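Local coordinates for protein salivary nitrophorin (Cimex lectularius, PDB 1Y21) that carries nitric oxide on a heme b group and delivers it to the victim during feeding, which widens the blood vessels, at residues Gly48-Lys53 with Asn78-Thr83; Val39-Val44 with Phe129-Ser134; Phe226-Asp231 with Gln268-Pro273. One frame throughout, in Å; residues are numbered along the deposited sequence.

Contact 1: residues Gly48-Lys53 with Asn78-Thr83; sequences GFQTDK and NTITET. With HEM (protoporphyrin IX containing Fe), chain D.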
loop_
_atom_site.group_PDB
_atom_site.type_symbol
_atom_site.label_atom_id
_atom_site.label_comp_id
_atom_site.label_asym_id
_atom_site.label_seq_id
_atom_site.Cartn_x
_atom_site.Cartn_y
_atom_site.Cartn_z
ATOM N N GLY A 48 6.992 2.679 -16.155
ATOM C CA GLY A 48 8.405 2.953 -16.397
ATOM C C GLY A 48 9.358 3.338 -15.249
ATOM O O GLY A 48 10.336 4.059 -15.496
ATOM N N PHE A 49 9.145 2.846 -14.022
ATOM C CA PHE A 49 10.079 3.144 -12.923
ATOM C C PHE A 49 11.495 2.633 -13.199
ATOM O O PHE A 49 12.476 3.341 -12.972
ATOM C CB PHE A 49 9.646 2.509 -11.593
ATOM C CG PHE A 49 8.318 2.981 -11.092
ATOM C CD1 PHE A 49 7.355 2.078 -10.697
ATOM C CD2 PHE A 49 8.025 4.333 -11.015
ATOM C CE1 PHE A 49 6.144 2.527 -10.223
ATOM C CE2 PHE A 49 6.790 4.795 -10.555
ATOM C CZ PHE A 49 5.836 3.880 -10.152
ATOM N N GLN A 50 11.569 1.386 -13.672
ATOM C CA GLN A 50 12.809 0.690 -13.938
ATOM C C GLN A 50 13.654 1.326 -15.026
ATOM O O GLN A 50 14.824 1.633 -14.810
ATOM C CB GLN A 50 12.515 -0.761 -14.307
ATOM C CG GLN A 50 13.461 -1.737 -13.656
ATOM C CD GLN A 50 13.117 -3.161 -13.961
ATOM O OE1 GLN A 50 13.799 -4.094 -13.514
ATOM N NE2 GLN A 50 12.095 -3.579 -14.705
ATOM N N THR A 51 13.024 1.517 -16.155
ATOM C CA THR A 51 13.771 2.155 -17.192
ATOM C C THR A 51 14.202 3.576 -16.664
ATOM O O THR A 51 15.273 4.051 -17.018
ATOM C CB THR A 51 12.993 2.060 -18.534
ATOM O OG1 THR A 51 11.769 2.801 -18.448
ATOM C CG2 THR A 51 12.679 0.597 -18.848
ATOM N N ASP A 52 13.388 4.238 -15.785
ATOM C CA ASP A 52 13.658 5.587 -15.177
ATOM C C ASP A 52 14.110 6.609 -16.243
ATOM O O ASP A 52 15.227 7.146 -16.212
ATOM C CB ASP A 52 14.690 5.519 -14.071
ATOM C CG ASP A 52 14.749 6.841 -13.329
ATOM O OD1 ASP A 52 15.697 7.038 -12.543
ATOM O OD2 ASP A 52 13.839 7.661 -13.532
ATOM N N LYS A 53 13.186 6.876 -17.213
ATOM C CA LYS A 53 13.426 7.798 -18.336
ATOM C C LYS A 53 13.361 9.284 -17.905
ATOM O O LYS A 53 14.144 10.066 -18.452
ATOM C CB LYS A 53 12.476 7.531 -19.513
ATOM C CG LYS A 53 12.966 8.077 -20.858
ATOM C CD LYS A 53 12.281 7.458 -22.080
ATOM C CE LYS A 53 12.914 7.977 -23.362
ATOM N NZ LYS A 53 13.696 6.922 -24.062
ATOM N N ASN A 78 14.658 -1.264 -1.142
ATOM C CA ASN A 78 13.868 -0.631 -2.169
ATOM C C ASN A 78 13.856 -1.622 -3.323
ATOM O O ASN A 78 14.908 -2.211 -3.687
ATOM C CB ASN A 78 14.421 0.727 -2.595
ATOM C CG ASN A 78 13.790 1.243 -3.886
ATOM O OD1 ASN A 78 14.415 1.216 -4.912
ATOM N ND2 ASN A 78 12.528 1.708 -3.825
ATOM N N THR A 79 12.666 -1.840 -3.908
ATOM C CA THR A 79 12.530 -2.748 -5.046
ATOM C C THR A 79 11.641 -2.037 -6.037
ATOM O O THR A 79 10.582 -1.528 -5.658
ATOM C CB THR A 79 11.906 -4.063 -4.613
ATOM O OG1 THR A 79 12.694 -4.690 -3.573
ATOM C CG2 THR A 79 11.790 -5.070 -5.689
ATOM N N ILE A 80 12.074 -1.995 -7.298
ATOM C CA ILE A 80 11.298 -1.396 -8.401
ATOM C C ILE A 80 11.147 -2.397 -9.558
ATOM O O ILE A 80 12.091 -3.152 -9.886
ATOM C CB ILE A 80 11.950 -0.099 -8.903
ATOM C CG1 ILE A 80 13.456 -0.287 -9.103
ATOM C CG2 ILE A 80 11.755 0.998 -7.889
ATOM C CD1 ILE A 80 14.106 0.587 -10.215
ATOM N N THR A 81 9.957 -2.471 -10.125
ATOM C CA THR A 81 9.722 -3.117 -11.399
ATOM C C THR A 81 9.224 -2.031 -12.360
ATOM O O THR A 81 9.321 -0.834 -12.078
ATOM C CB THR A 81 8.688 -4.267 -11.289
ATOM O OG1 THR A 81 7.375 -3.734 -11.041
ATOM C CG2 THR A 81 8.966 -5.132 -10.083
ATOM N N GLU A 82 8.759 -2.465 -13.521
ATOM C CA GLU A 82 8.192 -1.577 -14.523
ATOM C C GLU A 82 7.028 -0.769 -13.912
ATOM O O GLU A 82 6.885 0.437 -14.094
ATOM C CB GLU A 82 7.628 -2.457 -15.661
ATOM C CG GLU A 82 8.231 -2.331 -17.063
ATOM C CD GLU A 82 7.357 -2.917 -18.230
ATOM O OE1 GLU A 82 7.565 -4.126 -18.584
ATOM O OE2 GLU A 82 6.508 -2.185 -18.860
ATOM N N THR A 83 6.180 -1.447 -13.168
ATOM C CA THR A 83 4.951 -0.816 -12.728
ATOM C C THR A 83 4.826 -0.656 -11.228
ATOM O O THR A 83 3.864 -0.069 -10.814
ATOM C CB THR A 83 3.734 -1.639 -13.168
ATOM O OG1 THR A 83 3.836 -2.943 -12.598
ATOM C CG2 THR A 83 3.681 -1.803 -14.693
HETATM C CHA HEM D . 13.362 4.844 -5.560
HETATM C CHB HEM D . 9.142 6.473 -3.814
HETATM C CHC HEM D . 8.078 7.958 -8.314
HETATM C CHD HEM D . 11.928 5.595 -10.184
HETATM C C1A HEM D . 12.382 5.193 -4.694
HETATM C C2A HEM D . 12.418 5.134 -3.254
HETATM C C3A HEM D . 11.231 5.570 -2.777
HETATM C C4A HEM D . 10.426 5.954 -3.902
HETATM C CMA HEM D . 10.714 5.646 -1.314
HETATM C CAA HEM D . 13.599 4.634 -2.392
HETATM C CBA HEM D . 14.081 5.850 -1.578
HETATM C CGA HEM D . 15.312 5.459 -0.784
HETATM O O1A HEM D . 16.257 4.916 -1.468
HETATM O O2A HEM D . 15.282 5.621 0.476
HETATM C C1B HEM D . 8.479 7.077 -4.860
HETATM C C2B HEM D . 7.204 7.768 -4.804
HETATM C C3B HEM D . 6.920 8.162 -6.070
HETATM C C4B HEM D . 7.988 7.750 -6.954
HETATM C CMB HEM D . 6.376 7.977 -3.514
HETATM C CAB HEM D . 5.689 8.946 -6.545
HETATM C CBB HEM D . 5.367 10.101 -5.934
HETATM C C1C HEM D . 9.012 7.454 -9.185
HETATM C C2C HEM D . 9.059 7.694 -10.627
HETATM C C3C HEM D . 10.124 7.046 -11.120
HETATM C C4C HEM D . 10.798 6.378 -10.034
HETATM C CMC HEM D . 8.041 8.546 -11.457
HETATM C CAC HEM D . 10.612 6.964 -12.592
HETATM C CBC HEM D . 9.751 6.871 -13.625
HETATM C C1D HEM D . 12.713 5.212 -9.141
HETATM C C2D HEM D . 14.000 4.565 -9.194
HETATM C C3D HEM D . 14.414 4.336 -7.745
HETATM C C4D HEM D . 13.328 4.844 -6.937
HETATM C CMD HEM D . 14.839 4.186 -10.423
HETATM C CAD HEM D . 15.737 3.697 -7.239
HETATM C CBD HEM D . 16.950 4.547 -7.595
HETATM C CGD HEM D . 18.215 3.918 -7.028
HETATM O O1D HEM D . 19.324 4.299 -7.528
HETATM O O2D HEM D . 18.091 3.049 -6.106
HETATM N NA HEM D . 11.153 5.706 -5.066
HETATM N NB HEM D . 8.887 7.076 -6.162
HETATM N NC HEM D . 10.094 6.646 -8.862
HETATM N ND HEM D . 12.348 5.323 -7.816
HETATM FE FE HEM D . 10.507 6.063 -6.951
#
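Gly-48 and Glu-82 bring the two backbones together, their CA atoms 4.9 Å apart, where the loop 48-53 meets the turn that ends strand 73-80. Glu-82 O receives a weak hydrogen bond from Phe-49 N (3.3 Å, N-H...O angle 158°), and Gly-48 N lies 3.0 Å from the same oxygen. Gly-48 has a positive phi of 65°, after which residues 49-51 run through helical angles, and Asp-52 N closes the turn on Gly-48 O.

Phe-49 fills the space between this backbone and the heme. Its CB rests 3.4 Å from Thr-81 O, which lies at the ring edge in the plane. With CG anti to its own carbonyl carbon (chi1 -61°), the ring reaches the porphyrin, where CD2 comes within 3.4 Å of HEM C3C; CE1, the ring atom across from CD2, approaches Thr-83 O obliquely. Ile-80 meets the loop through its CD1, 3.9 Å from Gln-50 CA, and the same methyl touches the heme methyl CMD at 3.7 Å. The extended Gln-50 chain passes over the Thr-81 and Glu-82 backbone. The carboxylate of Glu-82 turns to a salt bridge with Lys-113.

Asp-52 and Asn-78 also border the porphyrin, Asp-52 being held by the backbone nitrogens of Gln-56 and Gly-57. Ile-80 also touches a bound nitric oxide, so loop and strand end together form part of the wall of the heme pocket, on a fold of the endonuclease/exonuclease/phosphatase family.

Contact 2: residues Val39-Val44 with Phe129-Ser134; sequences VIAVAV and FSFTTS. With HEM (protoporphyrin IX containing Fe), chain D.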
loop_
_atom_site.group_PDB
_atom_site.type_symbol
_atom_site.label_atom_id
_atom_site.label_comp_id
_atom_site.label_asym_id
_atom_site.label_seq_id
_atom_site.Cartn_x
_atom_site.Cartn_y
_atom_site.Cartn_z
ATOM N N VAL A 39 8.389 1.444 11.944
ATOM C CA VAL A 39 8.573 0.914 10.616
ATOM C C VAL A 39 7.705 1.748 9.644
ATOM O O VAL A 39 6.606 2.195 10.050
ATOM C CB VAL A 39 8.027 -0.546 10.513
ATOM C CG1 VAL A 39 8.227 -1.070 9.130
ATOM C CG2 VAL A 39 8.690 -1.448 11.578
ATOM N N ILE A 40 8.228 1.948 8.454
ATOM C CA ILE A 40 7.553 2.723 7.381
ATOM C C ILE A 40 7.660 1.967 6.100
ATOM O O ILE A 40 8.732 1.516 5.720
ATOM C CB ILE A 40 8.184 4.152 7.240
ATOM C CG1 ILE A 40 8.016 4.982 8.525
ATOM C CG2 ILE A 40 7.505 4.893 6.055
ATOM C CD1 ILE A 40 8.601 6.350 8.396
ATOM N N ALA A 41 6.526 1.796 5.379
ATOM C CA ALA A 41 6.550 1.179 4.068
ATOM C C ALA A 41 5.826 2.101 3.083
ATOM O O ALA A 41 4.753 2.659 3.398
ATOM C CB ALA A 41 5.860 -0.180 4.082
ATOM N N VAL A 42 6.430 2.235 1.938
ATOM C CA VAL A 42 5.960 3.048 0.829
ATOM C C VAL A 42 5.806 2.193 -0.438
ATOM O O VAL A 42 6.762 1.621 -0.990
ATOM C CB VAL A 42 6.927 4.260 0.567
ATOM C CG1 VAL A 42 6.353 5.137 -0.494
ATOM C CG2 VAL A 42 7.159 5.046 1.918
ATOM N N ALA A 43 4.566 2.104 -0.941
ATOM C CA ALA A 43 4.279 1.414 -2.192
ATOM C C ALA A 43 3.778 2.390 -3.233
ATOM O O ALA A 43 2.939 3.229 -2.929
ATOM C CB ALA A 43 3.166 0.347 -1.943
ATOM N N VAL A 44 4.271 2.261 -4.446
ATOM C CA VAL A 44 3.803 3.058 -5.574
ATOM C C VAL A 44 3.497 2.176 -6.755
ATOM O O VAL A 44 4.060 1.075 -6.945
ATOM C CB VAL A 44 4.806 4.205 -5.924
ATOM C CG1 VAL A 44 5.003 5.056 -4.771
ATOM C CG2 VAL A 44 6.147 3.664 -6.378
ATOM N N PHE A 129 8.026 -9.530 9.958
ATOM C CA PHE A 129 7.153 -8.582 9.310
ATOM C C PHE A 129 7.214 -8.946 7.819
ATOM O O PHE A 129 8.288 -9.252 7.244
ATOM C CB PHE A 129 7.692 -7.154 9.479
ATOM C CG PHE A 129 7.403 -6.538 10.781
ATOM C CD1 PHE A 129 8.178 -6.871 11.893
ATOM C CD2 PHE A 129 6.408 -5.586 10.924
ATOM C CE1 PHE A 129 7.918 -6.280 13.127
ATOM C CE2 PHE A 129 6.196 -4.982 12.137
ATOM C CZ PHE A 129 6.966 -5.360 13.243
ATOM N N SER A 130 6.094 -8.811 7.120
ATOM C CA SER A 130 6.081 -8.917 5.663
ATOM C C SER A 130 5.218 -7.757 5.111
ATOM O O SER A 130 4.151 -7.444 5.661
ATOM C CB SER A 130 5.482 -10.248 5.209
ATOM O OG SER A 130 6.348 -11.356 5.569
ATOM N N PHE A 131 5.749 -7.131 4.078
ATOM C CA PHE A 131 5.059 -6.074 3.366
ATOM C C PHE A 131 4.924 -6.485 1.904
ATOM O O PHE A 131 5.901 -6.721 1.246
ATOM C CB PHE A 131 5.808 -4.693 3.474
ATOM C CG PHE A 131 5.782 -4.137 4.828
ATOM C CD1 PHE A 131 6.726 -4.545 5.765
ATOM C CD2 PHE A 131 4.782 -3.252 5.215
ATOM C CE1 PHE A 131 6.648 -4.089 7.065
ATOM C CE2 PHE A 131 4.753 -2.736 6.502
ATOM C CZ PHE A 131 5.678 -3.182 7.429
ATOM N N THR A 132 3.694 -6.459 1.374
ATOM C CA THR A 132 3.408 -6.788 -0.008
ATOM C C THR A 132 2.777 -5.631 -0.740
ATOM O O THR A 132 1.950 -4.889 -0.171
ATOM C CB THR A 132 2.382 -7.931 -0.056
ATOM O OG1 THR A 132 2.962 -9.126 0.514
ATOM C CG2 THR A 132 1.893 -8.299 -1.509
ATOM N N THR A 133 3.178 -5.485 -1.999
ATOM C CA THR A 133 2.365 -4.678 -2.915
ATOM C C THR A 133 2.121 -5.515 -4.141
ATOM O O THR A 133 2.872 -6.443 -4.467
ATOM C CB THR A 133 3.037 -3.319 -3.196
ATOM O OG1 THR A 133 2.106 -2.427 -3.786
ATOM C CG2 THR A 133 4.162 -3.392 -4.203
ATOM N N SER A 134 1.067 -5.187 -4.858
ATOM C CA SER A 134 0.710 -5.948 -6.044
ATOM C C SER A 134 -0.024 -5.026 -7.036
ATOM O O SER A 134 -0.535 -3.974 -6.674
ATOM C CB SER A 134 -0.246 -7.099 -5.630
ATOM O OG SER A 134 -1.492 -6.634 -5.049
HETATM C CHA HEM D . 13.362 4.844 -5.560
HETATM C CHB HEM D . 9.142 6.473 -3.814
HETATM C CHC HEM D . 8.078 7.958 -8.314
HETATM C CHD HEM D . 11.928 5.595 -10.184
HETATM C C1A HEM D . 12.382 5.193 -4.694
HETATM C C2A HEM D . 12.418 5.134 -3.254
HETATM C C3A HEM D . 11.231 5.570 -2.777
HETATM C C4A HEM D . 10.426 5.954 -3.902
HETATM C CMA HEM D . 10.714 5.646 -1.314
HETATM C CAA HEM D . 13.599 4.634 -2.392
HETATM C CBA HEM D . 14.081 5.850 -1.578
HETATM C CGA HEM D . 15.312 5.459 -0.784
HETATM O O1A HEM D . 16.257 4.916 -1.468
HETATM O O2A HEM D . 15.282 5.621 0.476
HETATM C C1B HEM D . 8.479 7.077 -4.860
HETATM C C2B HEM D . 7.204 7.768 -4.804
HETATM C C3B HEM D . 6.920 8.162 -6.070
HETATM C C4B HEM D . 7.988 7.750 -6.954
HETATM C CMB HEM D . 6.376 7.977 -3.514
HETATM C CAB HEM D . 5.689 8.946 -6.545
HETATM C CBB HEM D . 5.367 10.101 -5.934
HETATM C C1C HEM D . 9.012 7.454 -9.185
HETATM C C2C HEM D . 9.059 7.694 -10.627
HETATM C C3C HEM D . 10.124 7.046 -11.120
HETATM C C4C HEM D . 10.798 6.378 -10.034
HETATM C CMC HEM D . 8.041 8.546 -11.457
HETATM C CAC HEM D . 10.612 6.964 -12.592
HETATM C CBC HEM D . 9.751 6.871 -13.625
HETATM C C1D HEM D . 12.713 5.212 -9.141
HETATM C C2D HEM D . 14.000 4.565 -9.194
HETATM C C3D HEM D . 14.414 4.336 -7.745
HETATM C C4D HEM D . 13.328 4.844 -6.937
HETATM C CMD HEM D . 14.839 4.186 -10.423
HETATM C CAD HEM D . 15.737 3.697 -7.239
HETATM C CBD HEM D . 16.950 4.547 -7.595
HETATM C CGD HEM D . 18.215 3.918 -7.028
HETATM O O1D HEM D . 19.324 4.299 -7.528
HETATM O O2D HEM D . 18.091 3.049 -6.106
HETATM N NA HEM D . 11.153 5.706 -5.066
HETATM N NB HEM D . 8.887 7.076 -6.162
HETATM N NC HEM D . 10.094 6.646 -8.862
HETATM N ND HEM D . 12.348 5.323 -7.816
HETATM FE FE HEM D . 10.507 6.063 -6.951
HETATM O O HOH W 1 2.231 -1.015 -6.134
#
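The hydrophobic core between the two beta sheets of a DNase I-like sandwich is where Val-39, Ala-41 and Ala-43 meet Phe-129, Phe-131 and Thr-133. Strands 39-44 and 129-134 belong to different sheets, and the axes of these segments run nearly parallel, 10° apart, with a closest approach of 8.0 Å. That separation is one of facing layers, and the contact is accordingly made by side chains: every second residue of each strand directs its CB toward the other.

Phe-131 and Val-39 carry much of the apolar contact. Phe-131 has its CG anti to the carbonyl carbon (chi1 -68°), which sends the ring toward strand 39-44 along two residues of it. Ala-41 CB approaches the ring obliquely at Phe-131 CD2, 3.4 Å away, while Val-39 CG1 meets the far end at CZ (3.7 Å). The other methyl of Val-39, CG2, reaches Phe-129 CE2 at 4.4 Å, a looser touch. The CA distances narrow along the strands, from 9.7 Å for Val-39 to Phe-129 down to 6.4 Å for Ala-43 to Thr-133, consistent with the small side chains of Ala-41 and Ala-43.

In this sandwich the aromatic layer continues across neighbouring strands of the second sheet, since Phe-129 meets the rings of Phe-122 and Phe-165 and Phe-131 meets that of Phe-167. At the closer end Thr-133 OG1 lies 3.5 Å from Ala-43 CB and is hydrogen-bonded to Ile-169 O. A water donates to this hydroxyl oxygen and also to Val-44 O, joining the two sheets by a polar bridge. Val-44 itself points away from strand 129-134, and its CG1 packs 3.5 Å from the heme methyl CMB.

Contact 3: residues Phe226-Asp231 with Gln268-Pro273; sequences FKPNTD and QTEHRP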
loop_
_atom_site.group_PDB
_atom_site.type_symbol
_atom_site.label_atom_id
_atom_site.label_comp_id
_atom_site.label_asym_id
_atom_site.label_seq_id
_atom_site.Cartn_x
_atom_site.Cartn_y
_atom_site.Cartn_z
ATOM N N PHE A 226 -9.931 11.889 -10.106
ATOM C CA PHE A 226 -10.030 13.327 -9.942
ATOM C C PHE A 226 -9.508 14.007 -11.204
ATOM O O PHE A 226 -8.601 13.492 -11.858
ATOM C CB PHE A 226 -9.265 13.837 -8.710
ATOM C CG PHE A 226 -9.934 13.476 -7.398
ATOM C CD1 PHE A 226 -9.545 12.343 -6.664
ATOM C CD2 PHE A 226 -10.991 14.223 -6.947
ATOM C CE1 PHE A 226 -10.199 12.042 -5.464
ATOM C CE2 PHE A 226 -11.638 13.946 -5.788
ATOM C CZ PHE A 226 -11.258 12.854 -5.026
ATOM N N LYS A 227 -10.116 15.136 -11.529
ATOM C CA LYS A 227 -9.537 16.072 -12.491
ATOM C C LYS A 227 -8.306 16.659 -11.830
ATOM O O LYS A 227 -8.362 17.137 -10.697
ATOM C CB LYS A 227 -10.546 17.130 -12.878
ATOM C CG LYS A 227 -11.673 16.601 -13.755
ATOM C CD LYS A 227 -12.696 17.742 -14.094
ATOM C CE LYS A 227 -14.052 17.589 -13.331
ATOM N NZ LYS A 227 -15.020 16.685 -14.029
ATOM N N PRO A 228 -7.152 16.512 -12.456
ATOM C CA PRO A 228 -5.923 17.021 -11.831
ATOM C C PRO A 228 -6.037 18.484 -11.404
ATOM O O PRO A 228 -6.768 19.296 -12.015
ATOM C CB PRO A 228 -4.838 16.791 -12.895
ATOM C CG PRO A 228 -5.355 15.584 -13.655
ATOM C CD PRO A 228 -6.890 15.799 -13.715
ATOM N N ASN A 229 -5.357 18.750 -10.292
ATOM C CA ASN A 229 -5.455 19.984 -9.498
ATOM C C ASN A 229 -6.875 20.482 -9.136
ATOM O O ASN A 229 -7.103 21.685 -9.009
ATOM C CB ASN A 229 -4.564 21.082 -10.125
ATOM C CG ASN A 229 -3.334 20.490 -10.838
ATOM O OD1 ASN A 229 -3.357 20.307 -12.055
ATOM N ND2 ASN A 229 -2.285 20.149 -10.074
ATOM N N THR A 230 -7.808 19.542 -8.905
ATOM C CA THR A 230 -9.127 19.852 -8.346
ATOM C C THR A 230 -9.549 18.773 -7.345
ATOM O O THR A 230 -8.813 17.817 -7.130
ATOM C CB THR A 230 -10.191 19.889 -9.442
ATOM O OG1 THR A 230 -10.569 18.543 -9.796
ATOM C CG2 THR A 230 -9.662 20.518 -10.709
ATOM N N ASP A 231 -10.729 18.943 -6.747
ATOM C CA ASP A 231 -11.374 17.930 -5.919
ATOM C C ASP A 231 -12.658 17.474 -6.580
ATOM O O ASP A 231 -13.611 17.012 -5.909
ATOM C CB ASP A 231 -11.655 18.497 -4.533
ATOM C CG ASP A 231 -10.389 18.869 -3.831
ATOM O OD1 ASP A 231 -9.642 17.936 -3.456
ATOM O OD2 ASP A 231 -10.021 20.062 -3.691
ATOM N N GLN A 268 -2.237 16.580 -7.564
ATOM C CA GLN A 268 -1.672 16.860 -8.871
ATOM C C GLN A 268 -2.003 15.715 -9.799
ATOM O O GLN A 268 -1.909 15.834 -11.031
ATOM C CB GLN A 268 -0.141 17.075 -8.800
ATOM C CG GLN A 268 0.466 17.349 -7.386
ATOM C CD GLN A 268 1.033 16.093 -6.675
ATOM O OE1 GLN A 268 1.563 16.211 -5.567
ATOM N NE2 GLN A 268 0.939 14.911 -7.321
ATOM N N THR A 269 -2.358 14.584 -9.202
ATOM C CA THR A 269 -2.678 13.403 -9.970
ATOM C C THR A 269 -4.174 13.007 -9.795
ATOM O O THR A 269 -4.900 13.571 -8.955
ATOM C CB THR A 269 -1.679 12.292 -9.591
ATOM O OG1 THR A 269 -1.796 11.175 -10.481
ATOM C CG2 THR A 269 -1.966 11.744 -8.221
ATOM N N GLU A 270 -4.605 12.086 -10.641
ATOM C CA GLU A 270 -5.959 11.591 -10.652
ATOM C C GLU A 270 -6.315 10.766 -9.395
ATOM O O GLU A 270 -7.493 10.588 -9.122
ATOM C CB GLU A 270 -6.161 10.674 -11.850
ATOM C CG GLU A 270 -5.950 11.333 -13.189
ATOM C CD GLU A 270 -6.066 10.349 -14.346
ATOM O OE1 GLU A 270 -6.422 9.153 -14.119
ATOM O OE2 GLU A 270 -5.795 10.791 -15.509
ATOM N N HIS A 271 -5.292 10.244 -8.695
ATOM C CA HIS A 271 -5.422 9.399 -7.501
ATOM C C HIS A 271 -4.868 10.068 -6.271
ATOM O O HIS A 271 -3.763 10.599 -6.290
ATOM C CB HIS A 271 -4.566 8.135 -7.612
ATOM C CG HIS A 271 -4.864 7.200 -8.777
ATOM N ND1 HIS A 271 -4.465 7.453 -10.071
ATOM C CD2 HIS A 271 -5.521 6.016 -8.809
ATOM C CE1 HIS A 271 -4.875 6.470 -10.851
ATOM N NE2 HIS A 271 -5.506 5.581 -10.106
ATOM N N ARG A 272 -5.537 9.971 -5.131
ATOM C CA ARG A 272 -4.984 10.466 -3.903
ATOM C C ARG A 272 -4.258 9.349 -3.142
ATOM O O ARG A 272 -4.743 8.207 -3.123
ATOM C CB ARG A 272 -6.105 10.944 -3.017
ATOM C CG ARG A 272 -6.869 12.060 -3.615
ATOM C CD ARG A 272 -5.991 13.162 -4.055
ATOM N NE ARG A 272 -6.816 14.323 -4.302
ATOM C CZ ARG A 272 -7.073 14.846 -5.470
ATOM N NH1 ARG A 272 -6.492 14.392 -6.597
ATOM N NH2 ARG A 272 -7.886 15.905 -5.485
ATOM N N PRO A 273 -3.116 9.665 -2.545
ATOM C CA PRO A 273 -2.415 8.661 -1.724
ATOM C C PRO A 273 -3.154 8.387 -0.462
ATOM O O PRO A 273 -3.959 9.208 0.025
ATOM C CB PRO A 273 -1.067 9.279 -1.451
ATOM C CG PRO A 273 -1.250 10.686 -1.598
ATOM C CD PRO A 273 -2.346 10.928 -2.557
HETATM O O HOH W 2 -9.286 14.889 -2.858
#
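Arg-272 NH2 donates to Thr-230 O across 2.7 Å, with the acceptor only 5° out of the guanidinium plane and the donor in the carbonyl plane. On the backbone, Phe-226 N donates to a lone pair of Glu-270 O at 2.9 Å, the straightest bond of the contact (163°). Arg-272 NH2 also forms a weak, 3.4 Å salt bridge to Asp-231 OD1. A water links that oxygen to Arg-272 NE, but the stronger charge partner of Asp-231 is Lys-267.

Phe-226 supplies the other grip on the arginine. The guanidinium lies flat over one face of its ring, with planes 23° apart and CZ 4.0 Å from the ring centroid, meeting the criteria for a cation-pi stack. Arg-272 CG, anti to the carbonyl carbon, lies alongside Phe-226 CE1, and the bend at chi2 then turns the chain so that the guanidinium comes over the ring. Tyr-233 stacks on the Phe-226 ring as well.

Farther out, Pro-228 CB touches Gln-268 O, and the Asn-229 side chain crosses that of Gln-268 at about a right angle, its ND2 touching Gln-268 CA. The arrangement is a loop-to-loop junction in which a stacked, hydrogen-bonded arginine joins the loop preceding strand 244-248 to the one leading into strand 274-281.

How the contacts relate
Contacts 1 and 2 meet directly, Phe-49 CZ lying 3.8 Å from Val-44 CG2, although their centres are 16 Å apart. Both reach the six-stranded sheet and both touch the heme: contact 1 brings up a loop and an edge-strand end, contact 2 the C-terminal part of an inner strand. Ile-80 and Val-44 each touch a bound nitric oxide, and the side chain of Phe-49 is about 7 Å from that of Cys-60, the proximal iron ligand. Contact 3 stands apart, its centre 22 Å from contact 1 and 23 Å from contact 2, with nearest atoms about 11 and 7 Å away; even so, the Gln-268 side chain comes within about 7 Å of the heme.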